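Local coordinates for Alr4995 protein (PDB 6LRF) that is a bifunctional cyanobacterial enzyme that acts as an arginine dihydrolase and an ornithine cyclodeaminase, at residues B[12-17]-B[32-37]; B[82-87]-B[111-116]; B[476-481]-B[689-694]. One frame throughout, in Å; residues are numbered along the deposited sequence.

The three contacts follow one another along the chain, and none nests in or crosses another. From the N terminus, interaction 1 comes first. It closes a loop of 14 residues without helix or strand, joining the coil after strand 6-9 to the start of helix 34-49. Interaction 2 closes a 23-residue excursion, mostly helical, between the coils that follow strands 79-82 and 107-109. Their centres lie about 26 Å apart, both in the N-terminal part, which is probably the arginine dihydrolase. Interaction 3 spans 207 residues and joins helix 467-486 to helix 680-694 in the Rossmann-type part. Its centre is about 55 Å from that of interaction 2, on the opposite side of the chain's centre.

Interaction 1: residues B[12-17]-B[32-37]; sequences PDHYDV and SSRDRA
Arg34 reaches from the first turn of helix 34-49 across the coil 12-17. Its CB leaves the backbone alongside that coil. CG is anti to the backbone N (chi1 -172°), which brings the chain nearer. CG passes Pro12 O at 4.1 Å. CD then comes to 3.8 Å from Asp13 O. The chain bends at chi3 (-77°) and lays the guanidinium against the backbone of residues 13-15. Tyr15 O lies at the guanidinium edge, 3.5 Å from Arg34 NE, without a hydrogen bond. NH1 lies against His14 CA at 3.6 Å. NH2 stands 2.9 Å from Asp13 O, but this oxygen sits over the face of the guanidinium and the angle is too poor for a hydrogen bond. The tip packs on the coil, and the nearby carbonyl oxygens would probably attract its charge.

Deeper in, the Tyr15 ring of 12-17 leans toward 32-37. Its CD2 touches Ala37 CB at 4.0 Å, and its CE2 is 3.6 Å from Ser32 OG. That hydroxyl is buried and has no polar partner in the model. Tyr15 OH is held by the backbone oxygen of Glu254, and the ring also meets Phe255. Asp16 OD2 bonds to His30 ND1.

Ser33 caps the helix. Its OG accepts from Arg36 N at 3.2 Å with an N-H...O angle of 146°, while Arg36 NH1 forms a salt bridge to Glu254. The whole is a strand-loop-helix connection closing on an N-capped helix, in a domain that belongs to the guanidine-modifying enzyme family.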
loop_
_atom_site.group_PDB
_atom_site.type_symbol
_atom_site.label_atom_id
_atom_site.label_comp_id
_atom_site.label_asym_id
_atom_site.label_seq_id
_atom_site.Cartn_x
_atom_site.Cartn_y
_atom_site.Cartn_z
ATOM N N PRO B 12 1.559 49.007 30.891
ATOM C CA PRO B 12 1.976 48.787 29.501
ATOM C C PRO B 12 2.545 50.013 28.795
ATOM O O PRO B 12 2.328 50.137 27.589
ATOM C CB PRO B 12 0.672 48.354 28.821
ATOM C CG PRO B 12 -0.394 48.993 29.624
ATOM C CD PRO B 12 0.090 48.985 31.035
ATOM N N ASP B 13 3.264 50.878 29.510
ATOM C CA ASP B 13 3.756 52.144 28.948
ATOM C C ASP B 13 4.644 51.945 27.710
ATOM O O ASP B 13 4.660 52.790 26.811
ATOM C CB ASP B 13 4.527 52.945 30.010
ATOM C CG ASP B 13 3.612 53.580 31.067
ATOM O OD1 ASP B 13 2.418 53.210 31.150
ATOM O OD2 ASP B 13 4.097 54.451 31.827
ATOM N N HIS B 14 5.373 50.832 27.662
ATOM C CA HIS B 14 6.244 50.534 26.523
ATOM C C HIS B 14 6.047 49.104 26.029
ATOM O O HIS B 14 6.986 48.438 25.596
ATOM C CB HIS B 14 7.704 50.777 26.895
ATOM C CG HIS B 14 7.942 52.112 27.527
ATOM N ND1 HIS B 14 8.548 52.258 28.758
ATOM C CD2 HIS B 14 7.640 53.363 27.105
ATOM C CE1 HIS B 14 8.616 53.542 29.063
ATOM N NE2 HIS B 14 8.069 54.234 28.078
ATOM N N TYR B 15 4.810 48.636 26.097
ATOM C CA TYR B 15 4.499 47.300 25.638
ATOM C C TYR B 15 4.365 47.311 24.126
ATOM O O TYR B 15 3.876 48.275 23.532
ATOM C CB TYR B 15 3.223 46.778 26.298
ATOM C CG TYR B 15 2.717 45.459 25.743
ATOM C CD1 TYR B 15 3.370 44.260 26.025
ATOM C CD2 TYR B 15 1.574 45.411 24.946
ATOM C CE1 TYR B 15 2.902 43.052 25.519
ATOM C CE2 TYR B 15 1.096 44.209 24.442
ATOM C CZ TYR B 15 1.765 43.032 24.729
ATOM O OH TYR B 15 1.286 41.840 24.227
ATOM N N ASP B 16 4.813 46.219 23.523
ATOM C CA ASP B 16 4.825 46.049 22.084
ATOM C C ASP B 16 5.153 44.581 21.831
ATOM O O ASP B 16 5.518 43.859 22.765
ATOM C CB ASP B 16 5.863 46.981 21.440
ATOM C CG ASP B 16 5.724 47.079 19.921
ATOM O OD1 ASP B 16 4.577 47.034 19.408
ATOM O OD2 ASP B 16 6.770 47.218 19.244
ATOM N N VAL B 17 5.014 44.125 20.593
ATOM C CA VAL B 17 5.626 42.864 20.214
ATOM C C VAL B 17 6.843 43.209 19.347
ATOM O O VAL B 17 6.724 43.435 18.143
ATOM C CB VAL B 17 4.630 41.936 19.493
ATOM C CG1 VAL B 17 5.293 40.620 19.131
ATOM C CG2 VAL B 17 3.415 41.679 20.378
ATOM N N SER B 32 0.734 45.818 17.623
ATOM C CA SER B 32 0.116 45.986 18.933
ATOM C C SER B 32 -0.501 47.373 19.130
ATOM O O SER B 32 0.202 48.384 19.091
ATOM C CB SER B 32 1.145 45.727 20.037
ATOM O OG SER B 32 0.562 45.902 21.318
ATOM N N SER B 33 -1.815 47.409 19.346
ATOM C CA SER B 33 -2.505 48.650 19.681
ATOM C C SER B 33 -2.220 49.018 21.132
ATOM O O SER B 33 -2.845 48.475 22.050
ATOM C CB SER B 33 -4.016 48.520 19.457
ATOM O OG SER B 33 -4.707 49.619 20.036
ATOM N N ARG B 34 -1.280 49.936 21.339
ATOM C CA ARG B 34 -0.884 50.299 22.691
ATOM C C ARG B 34 -2.062 50.857 23.497
ATOM O O ARG B 34 -2.140 50.666 24.713
ATOM C CB ARG B 34 0.267 51.307 22.669
ATOM C CG ARG B 34 0.842 51.555 24.052
ATOM C CD ARG B 34 2.052 52.452 24.011
ATOM N NE ARG B 34 3.239 51.740 23.552
ATOM C CZ ARG B 34 4.458 52.273 23.538
ATOM N NH1 ARG B 34 5.497 51.565 23.106
ATOM N NH2 ARG B 34 4.635 53.520 23.956
ATOM N N ASP B 35 -3.001 51.515 22.822
ATOM C CA ASP B 35 -4.119 52.125 23.532
ATOM C C ASP B 35 -5.203 51.106 23.912
ATOM O O ASP B 35 -5.950 51.309 24.873
ATOM C CB ASP B 35 -4.697 53.272 22.697
ATOM C CG ASP B 35 -3.703 54.420 22.532
ATOM O OD1 ASP B 35 -3.216 54.936 23.561
ATOM O OD2 ASP B 35 -3.403 54.805 21.383
ATOM N N ARG B 36 -5.280 49.999 23.183
ATOM C CA ARG B 36 -6.179 48.919 23.586
ATOM C C ARG B 36 -5.521 48.073 24.687
ATOM O O ARG B 36 -6.203 47.511 25.554
ATOM C CB ARG B 36 -6.564 48.043 22.388
ATOM C CG ARG B 36 -7.776 47.156 22.647
ATOM C CD ARG B 36 -8.040 46.189 21.496
ATOM N NE ARG B 36 -8.509 46.869 20.288
ATOM C CZ ARG B 36 -7.814 46.960 19.156
ATOM N NH1 ARG B 36 -6.610 46.409 19.062
ATOM N NH2 ARG B 36 -8.329 47.596 18.110
ATOM N N ALA B 37 -4.192 47.994 24.641
ATOM C CA ALA B 37 -3.415 47.300 25.665
ATOM C C ALA B 37 -3.535 48.022 27.004
ATOM O O ALA B 37 -3.767 47.392 28.044
ATOM C CB ALA B 37 -1.950 47.191 25.243
#

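Interaction 2: residues B[82-87]-B[111-116]; sequences LSRFLH and LPKDLP
The Arg84 guanidinium is gripped twice: NE bonds to Lys113 O, and NH2 forms a salt bridge to Glu94. The first is the one direct hydrogen bond between the segments. Arg84 NE lies 3.0 Å from Lys113 O, with an N-H...O angle of 159°. The bond meets a lone pair in the carbonyl plane (C=O...N angle 126°). The oxygen also lies close to the guanidinium plane, so both flat groups are well turned for it. Arg84 leaves its backbone with CG anti to N and then bends at chi2 (49°), which carries NE to the type I turn Pro112-Leu115. Leu115 N closes that turn on Pro112 O.

The Lys113 chain crosses Arg84 obliquely. Its CE sits over one face of the guanidinium, 3.7 Å from Arg84 NH2. Lys113 NZ is 4.5 Å from the same NH2, a like-charge approach. The salt bridge from NH2 to Glu94 probably eases it. An alanine at Arg84 would probably loosen the turn, because the bond to Lys113 O and the bridge to Glu94 would both go.

Packing and water do the rest. Pro116 CA approaches Arg84 O at 3.2 Å in a CA-H...O contact. Pro116 CB meets Leu86 CB at 4.2 Å. One water joins the segments: it donates to Leu82 O at 2.8 Å and accepts from Leu111 N at 2.7 Å.

Leu82, at the end of strand 79-82, pairs by backbone with Tyr109 of strand 107-109 and packs on helix 93-103. On the other segment, Leu111 and Leu115 pack on helix 145-152, and Asp114 O bonds to Gln326 of the second subunit.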
loop_
_atom_site.group_PDB
_atom_site.type_symbol
_atom_site.label_atom_id
_atom_site.label_comp_id
_atom_site.label_asym_id
_atom_site.label_seq_id
_atom_site.Cartn_x
_atom_site.Cartn_y
_atom_site.Cartn_z
ATOM N N LEU B 82 15.029 34.791 42.042
ATOM C CA LEU B 82 14.980 35.658 40.879
ATOM C C LEU B 82 14.939 34.842 39.589
ATOM O O LEU B 82 15.664 33.870 39.454
ATOM C CB LEU B 82 16.207 36.573 40.877
ATOM C CG LEU B 82 16.249 37.746 39.905
ATOM C CD1 LEU B 82 15.228 38.800 40.297
ATOM C CD2 LEU B 82 17.663 38.341 39.887
ATOM N N SER B 83 14.109 35.240 38.639
ATOM C CA SER B 83 14.171 34.610 37.330
ATOM C C SER B 83 15.501 34.855 36.637
ATOM O O SER B 83 16.075 35.951 36.715
ATOM C CB SER B 83 13.037 35.099 36.438
ATOM O OG SER B 83 11.804 34.541 36.870
ATOM N N ARG B 84 15.994 33.806 35.984
ATOM C CA ARG B 84 17.045 33.935 34.993
ATOM C C ARG B 84 16.440 33.548 33.629
ATOM O O ARG B 84 16.126 32.375 33.393
ATOM C CB ARG B 84 18.247 33.056 35.348
ATOM C CG ARG B 84 19.399 33.091 34.324
ATOM C CD ARG B 84 19.802 34.513 33.946
ATOM N NE ARG B 84 20.933 34.550 33.014
ATOM C CZ ARG B 84 21.446 35.665 32.491
ATOM N NH1 ARG B 84 22.477 35.597 31.654
ATOM N NH2 ARG B 84 20.929 36.851 32.801
ATOM N N PHE B 85 16.235 34.529 32.752
ATOM C CA PHE B 85 15.507 34.262 31.503
ATOM C C PHE B 85 16.396 33.521 30.505
ATOM O O PHE B 85 17.604 33.735 30.458
ATOM C CB PHE B 85 14.967 35.558 30.868
ATOM C CG PHE B 85 13.847 36.201 31.651
ATOM C CD1 PHE B 85 12.531 35.803 31.465
ATOM C CD2 PHE B 85 14.115 37.201 32.585
ATOM C CE1 PHE B 85 11.487 36.395 32.181
ATOM C CE2 PHE B 85 13.083 37.799 33.315
ATOM C CZ PHE B 85 11.763 37.397 33.114
ATOM N N LEU B 86 15.779 32.634 29.729
ATOM C CA LEU B 86 16.465 31.909 28.666
ATOM C C LEU B 86 16.891 32.858 27.548
ATOM O O LEU B 86 18.047 32.886 27.159
ATOM C CB LEU B 86 15.557 30.809 28.107
ATOM C CG LEU B 86 16.022 30.066 26.851
ATOM C CD1 LEU B 86 17.266 29.262 27.153
ATOM C CD2 LEU B 86 14.905 29.164 26.353
ATOM N N HIS B 87 15.936 33.642 27.060
ATOM C CA HIS B 87 16.142 34.525 25.920
ATOM C C HIS B 87 16.689 35.878 26.307
ATOM O O HIS B 87 16.170 36.527 27.221
ATOM C CB HIS B 87 14.832 34.714 25.161
ATOM C CG HIS B 87 14.349 33.473 24.480
ATOM N ND1 HIS B 87 13.245 32.768 24.909
ATOM C CD2 HIS B 87 14.830 32.804 23.409
ATOM C CE1 HIS B 87 13.056 31.724 24.121
ATOM N NE2 HIS B 87 14.003 31.726 23.200
ATOM N N LEU B 111 20.078 32.217 40.510
ATOM C CA LEU B 111 20.583 30.966 39.950
ATOM C C LEU B 111 21.873 31.237 39.186
ATOM O O LEU B 111 22.106 32.377 38.771
ATOM C CB LEU B 111 19.527 30.342 39.035
ATOM C CG LEU B 111 18.368 29.869 39.908
ATOM C CD1 LEU B 111 17.052 30.091 39.243
ATOM C CD2 LEU B 111 18.572 28.414 40.247
ATOM N N PRO B 112 22.713 30.203 39.010
ATOM C CA PRO B 112 23.810 30.256 38.021
ATOM C C PRO B 112 23.344 30.911 36.712
ATOM O O PRO B 112 22.177 30.742 36.341
ATOM C CB PRO B 112 24.151 28.784 37.805
ATOM C CG PRO B 112 23.824 28.133 39.126
ATOM C CD PRO B 112 22.649 28.901 39.708
ATOM N N LYS B 113 24.203 31.666 36.030
ATOM C CA LYS B 113 23.712 32.461 34.905
ATOM C C LYS B 113 23.337 31.600 33.688
ATOM O O LYS B 113 22.578 32.046 32.821
ATOM C CB LYS B 113 24.728 33.545 34.513
ATOM C CG LYS B 113 24.747 34.719 35.508
ATOM C CD LYS B 113 25.193 36.048 34.898
ATOM C CE LYS B 113 24.036 37.062 34.882
ATOM N NZ LYS B 113 23.791 37.759 36.179
ATOM N N ASP B 114 23.826 30.367 33.639
ATOM C CA ASP B 114 23.485 29.463 32.540
ATOM C C ASP B 114 22.407 28.456 32.953
ATOM O O ASP B 114 22.280 27.384 32.362
ATOM C CB ASP B 114 24.729 28.717 32.061
ATOM C CG ASP B 114 25.221 27.715 33.081
ATOM O OD1 ASP B 114 25.115 28.014 34.295
ATOM O OD2 ASP B 114 25.709 26.636 32.678
ATOM N N LEU B 115 21.633 28.801 33.976
ATOM C CA LEU B 115 20.600 27.907 34.476
ATOM C C LEU B 115 19.262 28.631 34.503
ATOM O O LEU B 115 18.865 29.176 35.531
ATOM C CB LEU B 115 20.967 27.400 35.862
ATOM C CG LEU B 115 20.196 26.202 36.392
ATOM C CD1 LEU B 115 20.274 25.096 35.363
ATOM C CD2 LEU B 115 20.826 25.750 37.710
ATOM N N PRO B 116 18.570 28.655 33.362
ATOM C CA PRO B 116 17.337 29.441 33.256
ATOM C C PRO B 116 16.192 28.956 34.150
ATOM O O PRO B 116 16.025 27.762 34.415
ATOM C CB PRO B 116 16.959 29.318 31.766
ATOM C CG PRO B 116 17.822 28.243 31.208
ATOM C CD PRO B 116 19.049 28.184 32.050
HETATM O O HOH W 1 18.394 33.776 39.136
#

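Interaction 3: residues B[476-481]-B[689-694]; sequences QVAWEL and QQLDKL
Apolar packing carries this contact, with Ala478 at its middle. Ala478 CB points at helix 680-694 and meets the aliphatic part of Gln690, with Gln690 CG at 3.6 Å. Gln690 starts with CG anti to the backbone N and bends at chi2 (69°), so its CB and CG lie against the methyl group. Ala478 CB is also 4.3 Å from Leu691 CG. Leu694 adds CD1, which also comes near the CD1 of Trp479 at 4.4 Å.

A second group of contacts sets leucine methyls against backbone. Leu691 CD2 and Leu694 CD1 each lie 3.7 Å from Ala478 O. Leu694 CD1 also sits 4.0 Å from Trp479 CA. The two leucines share one rotamer choice, with CG anti to the carbonyl carbon, and their methyls reach that carbonyl oxygen together.

There is no hydrogen bond between the segments. Polar ties run elsewhere: Asp692 forms a salt bridge to Arg510. The Trp479 ring stacks edge-to-face with Trp24 of the third subunit, so this helix also takes part in the assembly.

Ala478 sits where the two backbones come nearest. Ala478 CA and Leu691 CA are 5.8 Å apart, and the local axes come within 9.2 Å. The signed crossing angle is -53°, close to the roughly -50° common in ridges-into-grooves helix packing. Val477 rests on strand 651-656 and Leu481 on strand 629-633. The contact thus joins a sheet-covering helix to the C-terminal helix, in the layered alpha/beta architecture of a Rossmann fold.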
loop_
_atom_site.group_PDB
_atom_site.type_symbol
_atom_site.label_atom_id
_atom_site.label_comp_id
_atom_site.label_asym_id
_atom_site.label_seq_id
_atom_site.Cartn_x
_atom_site.Cartn_y
_atom_site.Cartn_z
ATOM N N GLN B 476 -24.650 3.570 8.391
ATOM C CA GLN B 476 -25.422 2.342 8.300
ATOM C C GLN B 476 -25.169 1.439 9.500
ATOM O O GLN B 476 -26.120 0.901 10.064
ATOM C CB GLN B 476 -25.122 1.620 6.985
ATOM C CG GLN B 476 -25.491 2.485 5.773
ATOM C CD GLN B 476 -24.931 1.977 4.455
ATOM O OE1 GLN B 476 -24.279 0.932 4.398
ATOM N NE2 GLN B 476 -25.172 2.733 3.384
ATOM N N VAL B 477 -23.910 1.304 9.922
ATOM C CA VAL B 477 -23.579 0.472 11.084
ATOM C C VAL B 477 -24.169 1.028 12.388
ATOM O O VAL B 477 -24.674 0.265 13.214
ATOM C CB VAL B 477 -22.048 0.301 11.248
ATOM C CG1 VAL B 477 -21.738 -0.537 12.454
ATOM C CG2 VAL B 477 -21.453 -0.364 10.029
ATOM N N ALA B 478 -24.110 2.348 12.578
ATOM C CA ALA B 478 -24.657 2.976 13.793
ATOM C C ALA B 478 -26.144 2.694 13.919
ATOM O O ALA B 478 -26.648 2.412 15.005
ATOM C CB ALA B 478 -24.411 4.488 13.796
ATOM N N TRP B 479 -26.839 2.759 12.793
ATOM C CA TRP B 479 -28.274 2.508 12.786
ATOM C C TRP B 479 -28.605 1.039 13.082
ATOM O O TRP B 479 -29.499 0.751 13.895
ATOM C CB TRP B 479 -28.869 2.916 11.444
ATOM C CG TRP B 479 -30.339 3.124 11.486
ATOM C CD1 TRP B 479 -31.117 3.361 12.593
ATOM C CD2 TRP B 479 -31.225 3.103 10.371
ATOM N NE1 TRP B 479 -32.433 3.499 12.221
ATOM C CE2 TRP B 479 -32.524 3.342 10.861
ATOM C CE3 TRP B 479 -31.045 2.911 9.000
ATOM C CZ2 TRP B 479 -33.638 3.394 10.022
ATOM C CZ3 TRP B 479 -32.149 2.964 8.174
ATOM C CH2 TRP B 479 -33.429 3.202 8.687
ATOM N N GLU B 480 -27.895 0.123 12.419
ATOM C CA GLU B 480 -28.072 -1.312 12.653
ATOM C C GLU B 480 -27.781 -1.600 14.116
ATOM O O GLU B 480 -28.484 -2.353 14.767
ATOM C CB GLU B 480 -27.147 -2.137 11.747
ATOM C CG GLU B 480 -27.444 -2.070 10.232
ATOM C CD GLU B 480 -26.249 -2.502 9.364
ATOM O OE1 GLU B 480 -25.150 -2.723 9.925
ATOM O OE2 GLU B 480 -26.395 -2.598 8.119
ATOM N N LEU B 481 -26.755 -0.943 14.640
ATOM C CA LEU B 481 -26.296 -1.172 16.001
ATOM C C LEU B 481 -27.303 -0.726 17.063
ATOM O O LEU B 481 -27.516 -1.434 18.040
ATOM C CB LEU B 481 -24.966 -0.459 16.215
ATOM C CG LEU B 481 -24.066 -0.921 17.348
ATOM C CD1 LEU B 481 -24.080 -2.422 17.480
ATOM C CD2 LEU B 481 -22.670 -0.453 17.013
ATOM N N GLN B 689 -19.983 9.320 17.679
ATOM C CA GLN B 689 -20.626 10.577 17.320
ATOM C C GLN B 689 -21.968 10.287 16.672
ATOM O O GLN B 689 -22.973 10.905 17.003
ATOM C CB GLN B 689 -19.754 11.393 16.372
ATOM C CG GLN B 689 -18.555 12.040 17.025
ATOM C CD GLN B 689 -17.534 12.498 16.002
ATOM O OE1 GLN B 689 -16.325 12.495 16.260
ATOM N NE2 GLN B 689 -18.015 12.883 14.825
ATOM N N GLN B 690 -21.980 9.321 15.761
ATOM C CA GLN B 690 -23.196 8.996 15.035
ATOM C C GLN B 690 -24.264 8.368 15.926
ATOM O O GLN B 690 -25.459 8.527 15.674
ATOM C CB GLN B 690 -22.873 8.072 13.869
ATOM C CG GLN B 690 -23.973 7.979 12.851
ATOM C CD GLN B 690 -24.151 9.262 12.065
ATOM O OE1 GLN B 690 -23.386 10.215 12.217
ATOM N NE2 GLN B 690 -25.170 9.292 11.220
ATOM N N LEU B 691 -23.839 7.663 16.970
ATOM C CA LEU B 691 -24.777 7.036 17.901
ATOM C C LEU B 691 -25.418 8.059 18.817
ATOM O O LEU B 691 -26.492 7.831 19.378
ATOM C CB LEU B 691 -24.082 5.974 18.747
ATOM C CG LEU B 691 -23.864 4.624 18.073
ATOM C CD1 LEU B 691 -22.779 3.881 18.809
ATOM C CD2 LEU B 691 -25.149 3.828 18.076
ATOM N N ASP B 692 -24.733 9.178 18.992
ATOM C CA ASP B 692 -25.252 10.238 19.834
ATOM C C ASP B 692 -26.346 11.008 19.093
ATOM O O ASP B 692 -27.362 11.394 19.679
ATOM C CB ASP B 692 -24.119 11.159 20.273
ATOM C CG ASP B 692 -23.215 10.508 21.307
ATOM O OD1 ASP B 692 -23.721 9.666 22.089
ATOM O OD2 ASP B 692 -22.006 10.839 21.341
ATOM N N LYS B 693 -26.135 11.204 17.794
ATOM C CA LYS B 693 -27.110 11.880 16.947
ATOM C C LYS B 693 -28.427 11.114 16.902
ATOM O O LYS B 693 -29.489 11.701 16.711
ATOM C CB LYS B 693 -26.552 12.053 15.537
ATOM C CG LYS B 693 -25.267 12.840 15.491
ATOM C CD LYS B 693 -24.852 13.149 14.068
ATOM C CE LYS B 693 -23.531 13.901 14.042
ATOM N NZ LYS B 693 -23.162 14.319 12.660
ATOM N N LEU B 694 -28.350 9.801 17.087
ATOM C CA LEU B 694 -29.524 8.937 17.010
ATOM C C LEU B 694 -30.419 8.982 18.246
ATOM O O LEU B 694 -31.647 9.015 18.130
ATOM C CB LEU B 694 -29.098 7.488 16.775
ATOM C CG LEU B 694 -28.576 7.148 15.387
ATOM C CD1 LEU B 694 -28.397 5.646 15.268
ATOM C CD2 LEU B 694 -29.526 7.668 14.319
#